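Long-range contacts in pesticidal crystal protein Cry2Aa (Bacillus thuringiensis serovar kurstaki, PDB 1I5P), which binds midgut epithelial cells of dipteran and lepidopteran larvae and promotes their colloid-osmotic lysis, acting as an insecticidal toxin: residues S260-Y264 and L545-V549; K263-L267 and M623-L629. All blocks are in the same frame, centred on the assembly; numbering follows the deposited sequence.

Both contacts start from the same short linker, which runs from the end of helix 238-259 to strand 267-268, and they share Lys263 and Tyr264. Contact 1 takes its first half to strand 541-550; contact 2 takes its second half to strand 617-626 and the turn after it. These two strands are antiparallel neighbours in one sheet of the C-terminal jelly-roll domain, and Tyr546 N lies 2.9 Å from Met623 O between them. The centres of contact 1 and contact 2 are about 8 Å apart. The chain thus leaves the N-terminal helical bundle, touches the C-terminal domain, and builds the beta-prism domain before returning to the C-terminal domain. Through these non-covalent contacts the linker ties the first domain to the third.

Contact 1. Residues S260-Y264 and L545-V549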
# COMPACT_ATOMS: atom_id res chain seq x y z
N SER A 260 -1.24 -0.21 -14.21
CA SER A 260 -1.66 1.04 -14.83
C SER A 260 -0.53 2.06 -14.85
O SER A 260 -0.73 3.20 -15.27
CB SER A 260 -2.89 1.61 -14.11
OG SER A 260 -2.64 1.85 -12.74
N LEU A 261 0.65 1.66 -14.38
CA LEU A 261 1.82 2.54 -14.39
C LEU A 261 2.87 1.98 -15.35
O LEU A 261 3.90 2.61 -15.57
CB LEU A 261 2.42 2.68 -12.98
CG LEU A 261 1.54 3.46 -11.99
CD1 LEU A 261 2.23 3.52 -10.64
CD2 LEU A 261 1.27 4.87 -12.52
N PHE A 262 2.61 0.81 -15.92
CA PHE A 262 3.54 0.20 -16.88
C PHE A 262 3.71 1.15 -18.07
O PHE A 262 4.73 1.12 -18.76
CB PHE A 262 3.00 -1.14 -17.38
CG PHE A 262 3.41 -2.33 -16.55
CD1 PHE A 262 3.10 -3.62 -16.98
CD2 PHE A 262 4.11 -2.18 -15.36
CE1 PHE A 262 3.49 -4.74 -16.24
CE2 PHE A 262 4.51 -3.29 -14.61
CZ PHE A 262 4.19 -4.57 -15.06
N LYS A 263 2.70 1.98 -18.30
CA LYS A 263 2.71 2.94 -19.40
C LYS A 263 3.78 4.01 -19.18
O LYS A 263 4.07 4.81 -20.07
CB LYS A 263 1.34 3.61 -19.54
CG LYS A 263 1.07 4.64 -18.44
CD LYS A 263 -0.42 4.85 -18.11
CE LYS A 263 -1.13 5.80 -19.05
NZ LYS A 263 -2.40 6.28 -18.42
N TYR A 264 4.37 4.04 -17.98
CA TYR A 264 5.41 5.02 -17.67
C TYR A 264 6.79 4.38 -17.51
O TYR A 264 6.91 3.19 -17.21
CB TYR A 264 5.07 5.77 -16.37
CG TYR A 264 3.87 6.68 -16.47
CD1 TYR A 264 2.66 6.34 -15.85
CD2 TYR A 264 3.92 7.86 -17.22
CE1 TYR A 264 1.53 7.16 -15.97
CE2 TYR A 264 2.79 8.68 -17.35
CZ TYR A 264 1.61 8.32 -16.73
OH TYR A 264 0.49 9.10 -16.91
N LEU A 545 4.18 17.30 -15.40
CA LEU A 545 3.32 16.96 -14.29
C LEU A 545 2.04 16.32 -14.80
O LEU A 545 1.34 16.89 -15.64
CB LEU A 545 2.97 18.20 -13.46
CG LEU A 545 1.96 18.01 -12.33
CD1 LEU A 545 2.54 17.09 -11.26
CD2 LEU A 545 1.61 19.37 -11.74
N TYR A 546 1.76 15.12 -14.30
CA TYR A 546 0.56 14.39 -14.67
C TYR A 546 -0.27 14.21 -13.41
O TYR A 546 0.25 13.82 -12.36
CB TYR A 546 0.89 13.01 -15.23
CG TYR A 546 1.48 13.00 -16.63
CD1 TYR A 546 2.85 13.20 -16.82
CD2 TYR A 546 0.68 12.78 -17.75
CE1 TYR A 546 3.40 13.19 -18.10
CE2 TYR A 546 1.23 12.76 -19.03
CZ TYR A 546 2.59 12.97 -19.20
OH TYR A 546 3.13 12.96 -20.47
N LEU A 547 -1.56 14.49 -13.50
CA LEU A 547 -2.44 14.29 -12.36
C LEU A 547 -3.39 13.16 -12.72
O LEU A 547 -4.11 13.25 -13.71
CB LEU A 547 -3.23 15.55 -12.02
CG LEU A 547 -2.42 16.76 -11.52
CD1 LEU A 547 -3.38 17.85 -11.06
CD2 LEU A 547 -1.51 16.35 -10.38
N ARG A 548 -3.35 12.09 -11.93
CA ARG A 548 -4.24 10.97 -12.14
C ARG A 548 -5.49 11.35 -11.37
O ARG A 548 -5.45 11.52 -10.15
CB ARG A 548 -3.65 9.66 -11.61
CG ARG A 548 -4.62 8.49 -11.68
CD ARG A 548 -3.91 7.14 -11.63
NE ARG A 548 -3.15 6.87 -12.84
CZ ARG A 548 -2.55 5.71 -13.12
NH1 ARG A 548 -2.63 4.70 -12.26
NH2 ARG A 548 -1.88 5.56 -14.25
N VAL A 549 -6.61 11.49 -12.07
CA VAL A 549 -7.85 11.89 -11.43
C VAL A 549 -9.06 11.19 -12.00
O VAL A 549 -9.01 10.59 -13.08
CB VAL A 549 -8.09 13.41 -11.58
CG1 VAL A 549 -6.80 14.18 -11.33
CG2 VAL A 549 -8.63 13.72 -12.97
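The loop after helix 238-259 makes a type I beta turn from Leu261 to Tyr264, closed by Tyr264 N to Leu261 O at 2.8 Å. It faces strand 541-550 of the C-terminal jelly roll, where the helical-bundle domain meets the sandwich. The backbones stay apart: CA atoms of Ser260 and Arg548 are 10.6 Å from each other, those of Tyr264 and Tyr546 11.0 Å. Long side chains bridge the gap. Tyr264 turns its ring edge to the face of Tyr546, a T-shaped pair with centroids 5.7 Å apart and planes at 67°. Arg548 reaches out to Ser260. Lys263 NZ comes within 4.3 Å of Arg548 NH2, but Asp589 forms salt bridges with both residues and Asp578 with the lysine. Asp589 also accepts a hydrogen bond from Tyr264 OH. Leu261 CD2 packs 3.7 Å from Arg548 NH2. The guanidinium grips one residue twice: Arg548 NH2 donates to Ser260 O at 2.8 Å, and Arg548 NH1 to Ser260 OG at 2.9 Å.

Contact 2. Residues K263-L267 and M623-L629; sequences KYQSL and MFVPTNL
Segment 263-267 is a mostly extended linker entering strand 267-268; segment 623-629 continues strand 617-626 into a type I turn from Pro626 to Leu629, with Leu629 N hydrogen-bonded to Pro626 O at 3.0 Å. The nearest CA pairs are Gln265-Leu629 at 6.8 Å and Leu267-Val625 at 6.4 Å. No direct hydrogen bond joins the segments. Tyr264, chi1 m, brings its ring against the strand: Tyr264 CD2 is 3.9 Å from Val625 CG2, and OH is 3.7 Å from Met623 CE. That hydroxyl is hydrogen-bonded to Asp589. Gln265 N donates to a water at 2.8 Å; that water lies 2.9 Å from Leu629 O and probably bridges the two. Gln265 O lies 3.6 Å from Leu629 CD1, while OE1 accepts from Lys71. Ser266 takes positive phi and psi (58/51), a kink in the extended path. Ser266 CB is 3.6 Å from Leu629 CD1 and Ser266 O 3.7 Å from Pro626 CD. Leu267, chi1 t and chi2 p, sets CD1 4.1 Å from Met623 CB and 3.7 Å from Phe624 O. This interdomain seam between linker and jelly roll coheres mainly through apolar packing, with one probable water bridge between the backbones.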
# COMPACT_ATOMS: atom_id res chain seq x y z
N LYS A 263 2.70 1.98 -18.30
CA LYS A 263 2.71 2.94 -19.40
C LYS A 263 3.78 4.01 -19.18
O LYS A 263 4.07 4.81 -20.07
CB LYS A 263 1.34 3.61 -19.54
CG LYS A 263 1.07 4.64 -18.44
CD LYS A 263 -0.42 4.85 -18.11
CE LYS A 263 -1.13 5.80 -19.05
NZ LYS A 263 -2.40 6.28 -18.42
N TYR A 264 4.37 4.04 -17.98
CA TYR A 264 5.41 5.02 -17.67
C TYR A 264 6.79 4.38 -17.51
O TYR A 264 6.91 3.19 -17.21
CB TYR A 264 5.07 5.77 -16.37
CG TYR A 264 3.87 6.68 -16.47
CD1 TYR A 264 2.66 6.34 -15.85
CD2 TYR A 264 3.92 7.86 -17.22
CE1 TYR A 264 1.53 7.16 -15.97
CE2 TYR A 264 2.79 8.68 -17.35
CZ TYR A 264 1.61 8.32 -16.73
OH TYR A 264 0.49 9.10 -16.91
N GLN A 265 7.82 5.19 -17.71
CA GLN A 265 9.20 4.74 -17.56
C GLN A 265 9.90 5.73 -16.66
O GLN A 265 9.63 6.93 -16.71
CB GLN A 265 9.94 4.69 -18.90
CG GLN A 265 9.46 3.60 -19.84
CD GLN A 265 10.22 3.62 -21.15
OE1 GLN A 265 11.25 2.97 -21.31
NE2 GLN A 265 9.71 4.40 -22.10
N SER A 266 10.82 5.23 -15.85
CA SER A 266 11.59 6.08 -14.95
C SER A 266 10.65 6.84 -14.02
O SER A 266 10.73 8.06 -13.89
CB SER A 266 12.45 7.05 -15.77
OG SER A 266 13.50 7.59 -15.00
N LEU A 267 9.74 6.11 -13.39
CA LEU A 267 8.78 6.69 -12.47
C LEU A 267 8.89 5.98 -11.13
O LEU A 267 8.48 4.82 -10.99
CB LEU A 267 7.36 6.54 -13.01
CG LEU A 267 6.28 7.07 -12.07
CD1 LEU A 267 6.52 8.56 -11.84
CD2 LEU A 267 4.91 6.83 -12.66
N MET A 623 2.07 12.62 -10.36
CA MET A 623 3.29 12.04 -10.88
C MET A 623 4.10 12.96 -11.77
O MET A 623 3.58 13.58 -12.71
CB MET A 623 3.00 10.74 -11.63
CG MET A 623 1.82 10.83 -12.55
SD MET A 623 0.39 10.02 -11.85
CE MET A 623 -0.47 9.59 -13.36
N PHE A 624 5.39 13.05 -11.46
CA PHE A 624 6.33 13.86 -12.22
C PHE A 624 7.10 12.89 -13.10
O PHE A 624 7.74 11.95 -12.62
CB PHE A 624 7.29 14.60 -11.28
CG PHE A 624 6.61 15.55 -10.35
CD1 PHE A 624 5.96 15.09 -9.22
CD2 PHE A 624 6.58 16.92 -10.63
CE1 PHE A 624 5.30 15.96 -8.36
CE2 PHE A 624 5.91 17.81 -9.78
CZ PHE A 624 5.27 17.32 -8.65
N VAL A 625 7.02 13.11 -14.41
CA VAL A 625 7.66 12.24 -15.37
C VAL A 625 8.68 13.02 -16.21
O VAL A 625 8.42 14.17 -16.59
CB VAL A 625 6.59 11.61 -16.29
CG1 VAL A 625 7.23 10.63 -17.25
CG2 VAL A 625 5.53 10.93 -15.44
N PRO A 626 9.84 12.42 -16.49
CA PRO A 626 10.85 13.12 -17.29
C PRO A 626 10.18 13.60 -18.57
O PRO A 626 9.45 12.84 -19.23
CB PRO A 626 11.90 12.04 -17.51
CG PRO A 626 11.87 11.33 -16.18
CD PRO A 626 10.38 11.14 -16.00
N THR A 627 10.42 14.86 -18.91
CA THR A 627 9.82 15.48 -20.08
C THR A 627 9.99 14.76 -21.41
O THR A 627 9.15 14.88 -22.30
CB THR A 627 10.34 16.93 -20.24
OG1 THR A 627 11.72 16.90 -20.63
CG2 THR A 627 10.21 17.68 -18.92
N ASN A 628 11.06 14.00 -21.56
CA ASN A 628 11.30 13.29 -22.81
C ASN A 628 10.85 11.84 -22.79
O ASN A 628 11.24 11.05 -23.64
CB ASN A 628 12.79 13.38 -23.18
CG ASN A 628 13.70 12.97 -22.04
OD1 ASN A 628 13.27 12.85 -20.89
ND2 ASN A 628 14.98 12.76 -22.35
N LEU A 629 10.02 11.50 -21.81
CA LEU A 629 9.52 10.13 -21.69
C LEU A 629 8.00 10.11 -21.66
O LEU A 629 7.39 9.94 -20.61
CB LEU A 629 10.07 9.47 -20.42
CG LEU A 629 11.58 9.28 -20.32
CD1 LEU A 629 11.92 8.60 -19.00
CD2 LEU A 629 12.08 8.44 -21.49
O HOH W 1 7.20 7.66 -18.91